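Retinol dehydratase (PDB 1X8J) belongs to the sulfotransferase 1 family and probably has sulfotransferase activity, binds calcium, and here holds adenosine-3'-5'-diphosphate and androsterone. Local coordinates at residues Glu285-Asn290 and His309-Gly314; Ser70-Gly75 and Val192-His197; Met132-Gly137 and Tyr298-Ile303. The protein carries 2 engineered substitutions. All blocks are in the same frame, centred on the assembly; numbering follows the deposited sequence.

Contact 1. Residues Glu285-Asn290 and His309-Gly314. With A3P (adenosine-3'-5'-diphosphate), chain D.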
# COMPACT_ATOMS: atom_id res chain seq x y z
N GLU A 285 20.51 -22.87 -23.01
CA GLU A 285 21.69 -22.02 -23.13
C GLU A 285 21.81 -21.43 -24.52
O GLU A 285 22.03 -20.23 -24.68
CB GLU A 285 22.96 -22.79 -22.78
CG GLU A 285 23.26 -22.84 -21.30
CD GLU A 285 23.32 -21.46 -20.67
OE1 GLU A 285 22.39 -21.09 -19.92
OE2 GLU A 285 24.31 -20.73 -20.93
N LYS A 286 21.65 -22.29 -25.52
CA LYS A 286 21.74 -21.87 -26.90
C LYS A 286 20.65 -20.83 -27.23
O LYS A 286 20.92 -19.80 -27.85
CB LYS A 286 21.62 -23.10 -27.81
CG LYS A 286 21.99 -22.86 -29.26
CD LYS A 286 22.10 -24.18 -30.01
CE LYS A 286 22.55 -23.96 -31.45
NZ LYS A 286 22.68 -25.26 -32.18
N PHE A 287 19.43 -21.10 -26.79
CA PHE A 287 18.30 -20.20 -27.04
C PHE A 287 18.50 -18.87 -26.31
O PHE A 287 18.27 -17.80 -26.87
CB PHE A 287 17.01 -20.87 -26.58
CG PHE A 287 15.78 -20.34 -27.25
CD1 PHE A 287 15.65 -20.40 -28.63
CD2 PHE A 287 14.73 -19.81 -26.50
CE1 PHE A 287 14.49 -19.94 -29.26
CE2 PHE A 287 13.58 -19.34 -27.12
CZ PHE A 287 13.46 -19.41 -28.51
N LYS A 288 18.92 -18.95 -25.05
CA LYS A 288 19.17 -17.77 -24.21
C LYS A 288 20.23 -16.86 -24.85
O LYS A 288 20.27 -15.66 -24.57
CB LYS A 288 19.65 -18.23 -22.83
CG LYS A 288 20.16 -17.12 -21.91
CD LYS A 288 20.53 -17.68 -20.54
CE LYS A 288 21.10 -16.61 -19.61
NZ LYS A 288 20.14 -15.51 -19.33
N ASN A 289 21.07 -17.44 -25.69
CA ASN A 289 22.11 -16.68 -26.36
C ASN A 289 21.76 -16.40 -27.82
O ASN A 289 22.57 -15.87 -28.57
CB ASN A 289 23.45 -17.43 -26.27
CG ASN A 289 24.14 -17.21 -24.95
OD1 ASN A 289 24.63 -16.12 -24.67
ND2 ASN A 289 24.15 -18.24 -24.11
N ASN A 290 20.55 -16.77 -28.21
CA ASN A 290 20.10 -16.54 -29.57
C ASN A 290 19.65 -15.09 -29.71
O ASN A 290 18.60 -14.72 -29.18
CB ASN A 290 18.96 -17.48 -29.92
CG ASN A 290 18.56 -17.40 -31.38
OD1 ASN A 290 18.63 -16.34 -31.99
ND2 ASN A 290 18.15 -18.53 -31.95
N HIS A 309 16.97 -10.84 -17.73
CA HIS A 309 16.93 -11.21 -19.13
C HIS A 309 15.56 -11.79 -19.47
O HIS A 309 14.86 -12.27 -18.58
CB HIS A 309 18.03 -12.22 -19.43
CG HIS A 309 19.39 -11.76 -19.02
ND1 HIS A 309 19.83 -11.82 -17.71
CD2 HIS A 309 20.38 -11.16 -19.72
CE1 HIS A 309 21.02 -11.27 -17.62
NE2 HIS A 309 21.38 -10.85 -18.83
N PHE A 310 15.18 -11.75 -20.74
CA PHE A 310 13.90 -12.30 -21.15
C PHE A 310 13.93 -13.80 -20.95
O PHE A 310 12.98 -14.38 -20.44
CB PHE A 310 13.59 -11.99 -22.61
CG PHE A 310 13.05 -10.62 -22.84
CD1 PHE A 310 13.91 -9.53 -23.03
CD2 PHE A 310 11.67 -10.40 -22.87
CE1 PHE A 310 13.40 -8.24 -23.27
CE2 PHE A 310 11.15 -9.12 -23.12
CZ PHE A 310 12.03 -8.03 -23.32
N ILE A 311 15.04 -14.42 -21.36
CA ILE A 311 15.24 -15.86 -21.21
C ILE A 311 16.11 -15.97 -19.96
O ILE A 311 17.31 -15.70 -20.01
CB ILE A 311 15.96 -16.42 -22.44
CG1 ILE A 311 15.11 -16.10 -23.69
CG2 ILE A 311 16.17 -17.91 -22.31
CD1 ILE A 311 15.79 -16.41 -25.02
N ARG A 312 15.49 -16.35 -18.84
CA ARG A 312 16.15 -16.41 -17.53
C ARG A 312 16.83 -17.69 -17.04
O ARG A 312 18.01 -17.91 -17.29
CB ARG A 312 15.14 -15.94 -16.48
CG ARG A 312 15.73 -15.36 -15.21
CD ARG A 312 14.64 -14.66 -14.43
NE ARG A 312 13.53 -15.57 -14.15
CZ ARG A 312 13.52 -16.47 -13.17
NH1 ARG A 312 14.56 -16.57 -12.36
NH2 ARG A 312 12.47 -17.26 -13.00
N LYS A 313 16.07 -18.51 -16.32
CA LYS A 313 16.57 -19.76 -15.75
C LYS A 313 16.08 -20.99 -16.52
O LYS A 313 16.80 -21.99 -16.62
CB LYS A 313 16.12 -19.86 -14.29
CG LYS A 313 17.22 -19.70 -13.25
CD LYS A 313 17.91 -21.03 -12.96
CE LYS A 313 18.61 -21.03 -11.60
NZ LYS A 313 19.62 -19.93 -11.45
N GLY A 314 14.86 -20.93 -17.04
CA GLY A 314 14.31 -22.03 -17.82
C GLY A 314 14.11 -23.33 -17.06
O GLY A 314 14.29 -24.41 -17.61
P1 A3P D . 11.76 -18.36 -16.30
O1P A3P D . 11.29 -19.28 -15.25
O2P A3P D . 13.17 -18.62 -16.60
O3P A3P D . 11.55 -16.96 -15.89
P2 A3P D . 7.42 -16.52 -22.20
O4P A3P D . 6.07 -17.04 -22.41
O5P A3P D . 8.22 -16.69 -23.41
O6P A3P D . 7.38 -15.09 -21.78
O5' A3P D . 8.07 -17.35 -21.03
C5' A3P D . 9.37 -17.09 -20.55
C4' A3P D . 9.85 -18.27 -19.70
O4' A3P D . 10.26 -19.35 -20.60
C3' A3P D . 11.07 -17.94 -18.86
O3' A3P D . 10.92 -18.65 -17.60
C2' A3P D . 12.20 -18.38 -19.80
O2' A3P D . 13.53 -18.49 -19.28
C1' A3P D . 11.63 -19.66 -20.36
N9 A3P D . 12.29 -20.08 -21.61
C8 A3P D . 12.55 -19.34 -22.75
N7 A3P D . 13.16 -20.00 -23.71
C5 A3P D . 13.32 -21.27 -23.16
C6 A3P D . 13.91 -22.51 -23.65
N6 A3P D . 14.47 -22.64 -24.87
N1 A3P D . 13.88 -23.63 -22.80
C2 A3P D . 13.33 -23.54 -21.56
N3 A3P D . 12.75 -22.44 -21.00
C4 A3P D . 12.78 -21.34 -21.85
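Lys288 and Ile311 meet where the end of helix 284-288 packs on the segment that leads into Arg312-Lys313-Gly314, the Arg-Lys-Gly sequence with which sulfotransferases of this family grip the 3'-phosphate of the nucleotide. The two side chains run antiparallel alongside each other. Ile311 points its CB toward the helix. Its CG2 methyl rests against Lys288 CB at 3.5 Å. The other branch carries CD1 to the backbone, 3.4 Å from Phe287 O. The Lys288 chain is extended as far as CE and bends only at the last torsion (chi4 62°), which brings the ammonium group to the carbonyl of Ile311. NZ donates to Ile311 O over 2.9 Å. It arrives nearly along the C=O axis, with a C=O...N angle of 162°. The same NZ lies 4.0 Å from His309 ND1, and this positive neighbour would probably disfavour protonation of the imidazole.

Phe287 is the third member. It is buried, with its CD2 3.9 Å from Ile311 CD1. The ring also turns an edge to the adenine, where CD2 is 3.2 Å from A3P N7. Thr77 and Glu81 of helix 76-87 touch this ring, and Val293 touches both Phe287 and Ile311.

The next three residues bind the ligand. Arg312 uses its backbone N for the ribose O2', and its NE, with weak help from NH2, for O3P of the 3'-phosphate. O2P sits over one face of that guanidinium. Lys313 N and Gly314 N both donate to O2P. Gly314 has positive phi, and a CB there would run into adenine N3. Its N reaches O2P over 2.9 Å with an almost straight N-H...O angle of 176°.

Contact 2. Residues Ser70-Gly75 and Val192-His197. With A3P (adenosine-3'-5'-diphosphate), chain D.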
# COMPACT_ATOMS: atom_id res chain seq x y z
N SER A 70 -1.21 -17.48 -24.48
CA SER A 70 -0.79 -17.90 -23.16
C SER A 70 -0.86 -16.74 -22.20
O SER A 70 -0.93 -15.57 -22.62
CB SER A 70 0.68 -18.32 -23.19
OG SER A 70 1.50 -17.15 -23.34
N TYR A 71 -0.85 -17.07 -20.92
CA TYR A 71 -0.75 -16.03 -19.91
C TYR A 71 0.79 -15.87 -19.93
O TYR A 71 1.51 -16.88 -19.94
CB TYR A 71 -1.20 -16.49 -18.53
CG TYR A 71 -1.03 -15.38 -17.53
CD1 TYR A 71 -2.02 -14.41 -17.37
CD2 TYR A 71 0.17 -15.23 -16.84
CE1 TYR A 71 -1.82 -13.30 -16.55
CE2 TYR A 71 0.39 -14.13 -16.02
CZ TYR A 71 -0.61 -13.16 -15.89
OH TYR A 71 -0.37 -12.04 -15.13
N GLN A 72 1.28 -14.63 -19.96
CA GLN A 72 2.71 -14.35 -20.03
C GLN A 72 3.65 -15.19 -19.16
O GLN A 72 3.30 -15.59 -18.05
CB GLN A 72 2.96 -12.86 -19.74
CG GLN A 72 2.56 -12.42 -18.35
CD GLN A 72 3.20 -11.10 -17.96
OE1 GLN A 72 2.95 -10.07 -18.59
NE2 GLN A 72 4.04 -11.12 -16.93
N ARG A 73 4.85 -15.43 -19.69
CA ARG A 73 5.90 -16.20 -19.02
C ARG A 73 5.55 -17.67 -18.84
O ARG A 73 5.95 -18.30 -17.86
CB ARG A 73 6.22 -15.56 -17.65
CG ARG A 73 6.32 -14.04 -17.70
CD ARG A 73 7.35 -13.62 -18.71
NE ARG A 73 8.69 -14.03 -18.30
CZ ARG A 73 9.74 -14.05 -19.11
NH1 ARG A 73 9.61 -13.69 -20.38
NH2 ARG A 73 10.93 -14.41 -18.64
N SER A 74 4.82 -18.22 -19.80
CA SER A 74 4.42 -19.62 -19.72
C SER A 74 5.02 -20.48 -20.82
O SER A 74 4.65 -21.65 -20.96
CB SER A 74 2.89 -19.74 -19.79
OG SER A 74 2.27 -19.02 -18.75
N GLY A 75 5.93 -19.91 -21.60
CA GLY A 75 6.56 -20.68 -22.66
C GLY A 75 6.22 -20.18 -24.05
O GLY A 75 6.44 -20.89 -25.05
N VAL A 192 6.90 -16.03 -10.31
CA VAL A 192 8.31 -15.70 -10.16
C VAL A 192 8.88 -15.13 -11.47
O VAL A 192 9.60 -14.13 -11.46
CB VAL A 192 9.13 -16.94 -9.75
CG1 VAL A 192 10.63 -16.59 -9.73
CG2 VAL A 192 8.68 -17.42 -8.38
N SER A 193 8.55 -15.75 -12.59
CA SER A 193 9.03 -15.26 -13.89
C SER A 193 8.44 -13.87 -14.20
O SER A 193 9.14 -13.00 -14.72
CB SER A 193 8.66 -16.25 -15.00
OG SER A 193 9.24 -15.87 -16.24
N SER A 194 7.17 -13.66 -13.89
CA SER A 194 6.54 -12.36 -14.15
C SER A 194 7.15 -11.27 -13.29
O SER A 194 7.25 -10.11 -13.70
CB SER A 194 5.03 -12.41 -13.90
OG SER A 194 4.38 -13.17 -14.90
N PHE A 195 7.54 -11.64 -12.07
CA PHE A 195 8.15 -10.70 -11.15
C PHE A 195 9.44 -10.18 -11.77
O PHE A 195 9.64 -8.97 -11.86
CB PHE A 195 8.44 -11.41 -9.82
CG PHE A 195 9.36 -10.64 -8.90
CD1 PHE A 195 8.92 -9.48 -8.27
CD2 PHE A 195 10.64 -11.10 -8.64
CE1 PHE A 195 9.76 -8.79 -7.38
CE2 PHE A 195 11.49 -10.41 -7.75
CZ PHE A 195 11.04 -9.25 -7.12
N HIS A 196 10.29 -11.10 -12.21
CA HIS A 196 11.57 -10.74 -12.83
C HIS A 196 11.36 -9.96 -14.12
O HIS A 196 12.06 -8.99 -14.40
CB HIS A 196 12.42 -11.99 -13.08
CG HIS A 196 13.01 -12.58 -11.84
ND1 HIS A 196 14.15 -12.08 -11.25
CD2 HIS A 196 12.60 -13.61 -11.06
CE1 HIS A 196 14.42 -12.78 -10.16
NE2 HIS A 196 13.49 -13.71 -10.02
N HIS A 197 10.39 -10.41 -14.92
CA HIS A 197 10.06 -9.74 -16.17
C HIS A 197 9.70 -8.28 -15.84
O HIS A 197 10.16 -7.35 -16.51
CB HIS A 197 8.87 -10.44 -16.84
CG HIS A 197 8.37 -9.76 -18.08
ND1 HIS A 197 7.28 -8.91 -18.06
CD2 HIS A 197 8.79 -9.82 -19.36
CE1 HIS A 197 7.05 -8.48 -19.29
NE2 HIS A 197 7.95 -9.02 -20.10
P1 A3P D . 11.76 -18.36 -16.30
O1P A3P D . 11.29 -19.28 -15.25
O2P A3P D . 13.17 -18.62 -16.60
O3P A3P D . 11.55 -16.96 -15.89
P2 A3P D . 7.42 -16.52 -22.20
O4P A3P D . 6.07 -17.04 -22.41
O5P A3P D . 8.22 -16.69 -23.41
O6P A3P D . 7.38 -15.09 -21.78
O5' A3P D . 8.07 -17.35 -21.03
C5' A3P D . 9.37 -17.09 -20.55
C4' A3P D . 9.85 -18.27 -19.70
O4' A3P D . 10.26 -19.35 -20.60
C3' A3P D . 11.07 -17.94 -18.86
O3' A3P D . 10.92 -18.65 -17.60
C2' A3P D . 12.20 -18.38 -19.80
O2' A3P D . 13.53 -18.49 -19.28
C1' A3P D . 11.63 -19.66 -20.36
N9 A3P D . 12.29 -20.08 -21.61
C8 A3P D . 12.55 -19.34 -22.75
N7 A3P D . 13.16 -20.00 -23.71
C5 A3P D . 13.32 -21.27 -23.16
C6 A3P D . 13.91 -22.51 -23.65
N6 A3P D . 14.47 -22.64 -24.87
N1 A3P D . 13.88 -23.63 -22.80
C2 A3P D . 13.33 -23.54 -21.56
N3 A3P D . 12.75 -22.44 -21.00
C4 A3P D . 12.78 -21.34 -21.85
O HOH W 1 5.84 -9.04 -15.93
O HOH W 2 11.63 -13.48 -15.90
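Arg73 sets CG opposite its carbonyl carbon (chi1 -44°) and then bends at chi2 and chi3, which folds the chain back and brings NE onto Ser193. Ser193 meets it with OG opposite its own backbone N (chi1 -173°). Arg73 NE donates to Ser193 OG over 2.8 Å, and NH2 adds a weak second bond. The guanidinium is held on both faces. A3P C5' lies over the centre of one, and His197 CB over the other. NH2 also bonds to Phe310 O, and water 2 joins it to Ser193 O.

The segment 70-75 is the 5'-phosphate loop of the sulfotransferase fold, the counterpart of a P-loop, set between strand 66-70 and helix 76-87. Gly75 N donates to A3P O4P at 3.0 Å, while Arg73 N and Ser74 N make weak bonds to the same phosphate. Arg73 NH1 lies 3.0 Å from A3P O6P.

Gln72 makes the outer link. Its NE2 donates to Ser194 OG at 2.9 Å, with the hydroxyl in the amide plane. NE2 also donates to water 1, which donates a hydrogen bond to Ser194 O and lies in the ring plane of His197, 2.6 Å from ND1.

A leucine in place of Arg73 has no N-H for Ser193 OG and no charge beside O6P, and would probably leave the hydroxyl freer to turn away from the 3'-phosphate.

Ser193 OG accepts from Arg73 and donates to A3P O3P at 2.6 Å. Arg73 is thus a second-shell residue for the 3'-phosphate, and its positive charge probably makes the hydroxyl a stronger donor.

Contact 3. Residues Met132-Gly137 and Tyr298-Ile303. With AOI (Androsterone), chain F.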
# COMPACT_ATOMS: atom_id res chain seq x y z
N MET A 132 18.14 7.42 -28.48
CA MET A 132 16.85 8.03 -28.79
C MET A 132 16.20 7.66 -30.10
O MET A 132 14.98 7.47 -30.14
CB MET A 132 16.93 9.56 -28.70
CG MET A 132 17.03 10.11 -27.27
SD MET A 132 15.70 9.59 -26.14
CE MET A 132 14.29 10.64 -26.72
N GLU A 133 16.97 7.55 -31.17
CA GLU A 133 16.36 7.19 -32.43
C GLU A 133 15.62 5.87 -32.25
O GLU A 133 14.42 5.79 -32.47
CB GLU A 133 17.40 7.09 -33.55
CG GLU A 133 16.78 6.88 -34.94
CD GLU A 133 17.76 7.10 -36.09
OE1 GLU A 133 17.38 6.85 -37.26
OE2 GLU A 133 18.90 7.54 -35.83
N ARG A 134 16.34 4.84 -31.80
CA ARG A 134 15.73 3.52 -31.59
C ARG A 134 14.63 3.52 -30.52
O ARG A 134 13.59 2.88 -30.69
CB ARG A 134 16.82 2.51 -31.22
CG ARG A 134 17.95 2.45 -32.23
CD ARG A 134 18.99 1.42 -31.84
NE ARG A 134 18.42 0.07 -31.80
CZ ARG A 134 19.08 -1.01 -31.40
NH1 ARG A 134 20.34 -0.92 -31.00
NH2 ARG A 134 18.46 -2.19 -31.40
N TYR A 135 14.86 4.23 -29.42
CA TYR A 135 13.87 4.32 -28.34
C TYR A 135 12.56 4.92 -28.86
O TYR A 135 11.48 4.36 -28.67
CB TYR A 135 14.43 5.17 -27.20
CG TYR A 135 13.49 5.35 -26.02
CD1 TYR A 135 13.28 4.32 -25.10
CD2 TYR A 135 12.81 6.55 -25.83
CE1 TYR A 135 12.43 4.50 -24.01
CE2 TYR A 135 11.96 6.74 -24.76
CZ TYR A 135 11.77 5.72 -23.84
OH TYR A 135 10.94 5.94 -22.77
N LEU A 136 12.66 6.08 -29.51
CA LEU A 136 11.46 6.72 -30.04
C LEU A 136 10.85 5.79 -31.07
O LEU A 136 9.63 5.75 -31.24
CB LEU A 136 11.82 8.07 -30.66
CG LEU A 136 12.26 9.07 -29.59
CD1 LEU A 136 12.82 10.33 -30.24
CD2 LEU A 136 11.08 9.40 -28.69
N GLY A 137 11.70 5.02 -31.76
CA GLY A 137 11.22 4.08 -32.74
C GLY A 137 10.34 3.05 -32.05
O GLY A 137 9.24 2.73 -32.52
N TYR A 298 17.54 -4.76 -27.00
CA TYR A 298 16.79 -3.77 -26.23
C TYR A 298 17.71 -3.17 -25.15
O TYR A 298 17.55 -2.01 -24.76
CB TYR A 298 15.57 -4.40 -25.57
CG TYR A 298 14.35 -4.53 -26.47
CD1 TYR A 298 14.45 -4.37 -27.86
CD2 TYR A 298 13.09 -4.84 -25.93
CE1 TYR A 298 13.33 -4.51 -28.68
CE2 TYR A 298 11.97 -4.98 -26.75
CZ TYR A 298 12.09 -4.81 -28.12
OH TYR A 298 10.99 -4.94 -28.92
N ARG A 299 18.68 -3.96 -24.70
CA ARG A 299 19.61 -3.48 -23.68
C ARG A 299 20.55 -2.41 -24.25
O ARG A 299 20.93 -1.48 -23.54
CB ARG A 299 20.43 -4.64 -23.12
CG ARG A 299 21.20 -4.28 -21.85
CD ARG A 299 22.00 -5.48 -21.37
NE ARG A 299 21.16 -6.66 -21.23
CZ ARG A 299 20.31 -6.86 -20.23
NH1 ARG A 299 20.18 -5.95 -19.27
NH2 ARG A 299 19.57 -7.97 -20.19
N GLU A 300 20.91 -2.53 -25.52
CA GLU A 300 21.78 -1.55 -26.17
C GLU A 300 20.97 -0.26 -26.33
O GLU A 300 21.53 0.84 -26.34
CB GLU A 300 22.23 -2.06 -27.54
CG GLU A 300 22.74 -3.50 -27.52
CD GLU A 300 23.00 -4.05 -28.91
OE1 GLU A 300 22.14 -3.85 -29.80
OE2 GLU A 300 24.05 -4.71 -29.10
N ILE A 301 19.66 -0.40 -26.47
CA ILE A 301 18.79 0.77 -26.59
C ILE A 301 18.74 1.48 -25.24
O ILE A 301 18.61 2.71 -25.18
CB ILE A 301 17.37 0.38 -27.01
CG1 ILE A 301 17.37 -0.07 -28.48
CG2 ILE A 301 16.43 1.56 -26.78
CD1 ILE A 301 15.99 -0.34 -29.05
N GLY A 302 18.86 0.70 -24.16
CA GLY A 302 18.86 1.27 -22.82
C GLY A 302 17.61 1.12 -21.97
O GLY A 302 17.46 1.84 -20.99
N ILE A 303 16.72 0.19 -22.31
CA ILE A 303 15.50 0.03 -21.52
C ILE A 303 15.40 -1.24 -20.69
O ILE A 303 14.32 -1.56 -20.18
CB ILE A 303 14.24 0.14 -22.39
CG1 ILE A 303 14.17 -1.04 -23.37
CG2 ILE A 303 14.24 1.47 -23.12
CD1 ILE A 303 12.81 -1.19 -24.04
C1 AOI F . 8.53 -0.62 -21.40
C2 AOI F . 8.38 0.79 -20.78
C3 AOI F . 9.16 1.85 -21.59
O3 AOI F . 10.57 1.60 -21.35
C4 AOI F . 8.85 1.80 -23.07
C5 AOI F . 9.00 0.38 -23.68
C6 AOI F . 8.67 0.36 -25.21
C7 AOI F . 8.83 -1.03 -25.78
C8 AOI F . 7.97 -2.10 -25.06
C9 AOI F . 8.32 -2.11 -23.54
C10 AOI F . 8.10 -0.67 -22.90
C11 AOI F . 7.46 -3.21 -22.82
C12 AOI F . 7.65 -4.64 -23.44
C13 AOI F . 7.33 -4.62 -24.94
C14 AOI F . 8.19 -3.51 -25.64
C15 AOI F . 7.93 -3.81 -27.13
C16 AOI F . 8.14 -5.32 -27.17
C17 AOI F . 7.79 -5.83 -25.76
O17 AOI F . 7.86 -6.97 -25.41
C18 AOI F . 5.79 -4.48 -25.17
C19 AOI F . 6.58 -0.28 -22.98
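A wall of the androsterone pocket is built where helix 132-141 meets the end of helix 297-301, close to the calcium-binding residues. Arg134 and Tyr135 come from the first helix. Ile301 and Ile303 come from the second and the turn that follows it.

Ile301 is the central residue. Its CG1 lies over the middle of the Arg134 guanidinium, 3.5 Å from CZ, and its CD1 touches Arg134 CB at 3.7 Å. Its CG2 branch goes to the other neighbour, 4.1 Å from Tyr135 CB. The Arg134 chain bends at chi3 (62°), and this lays the flat group across the isoleucine. Glu300 then stands at the guanidinium edge, in its plane. Arg134 NH1 and Glu300 OE1 are 3.6 Å apart, a long salt bridge. The carboxylate is turned 76° from the guanidinium, so the two groups do not pair flat. Asp297 offers Arg134 NH2 a further weak, long ion pair.

Gly302 ends the helix with positive phi, at angles where a CB would jam against the preceding carbonyl. The turn places Ile303 CG2 at the edge of the Tyr135 ring, 3.6 Å from CD1. Androsterone O3 is near that ring's edge too, and Ile303 CB is 4.1 Å from the same O3. Tyr298 also meets the steroid edge-on, with its OH 3.4 Å from C16. Leu138 packs against Tyr298, Ile301 and Ile303.

Tyr135 also touches Asn121, a calcium ligand, and its side chain is about 8 Å from a bound calcium ion. No hydrogen bond crosses between the two segments. Their hold is mostly apolar. The long Arg134-Glu300 pair lies on the solvent side, where water probably weakens it.

Contacts 1 and 2 hold A3P between them. Their centres are 14 Å apart, and they touch directly where Phe310 O lies 2.7 Å from Arg73 NH2. Arg312 packs on helix 187-200 as well, its CZ 3.7 Å from His196 CD2. Contact 3 belongs to the steroid side. Its centre is 21 Å from that of contact 1, yet the two meet at His309 CD2 and Arg299 NH2, 3.3 Å apart. Contacts 2 and 3 do not touch, their nearest atoms being about 8 Å apart. Androsterone lies near both: Tyr298 and Ile303 of contact 3 touch it, and the side chain of His197 in contact 2 is about 6 Å away.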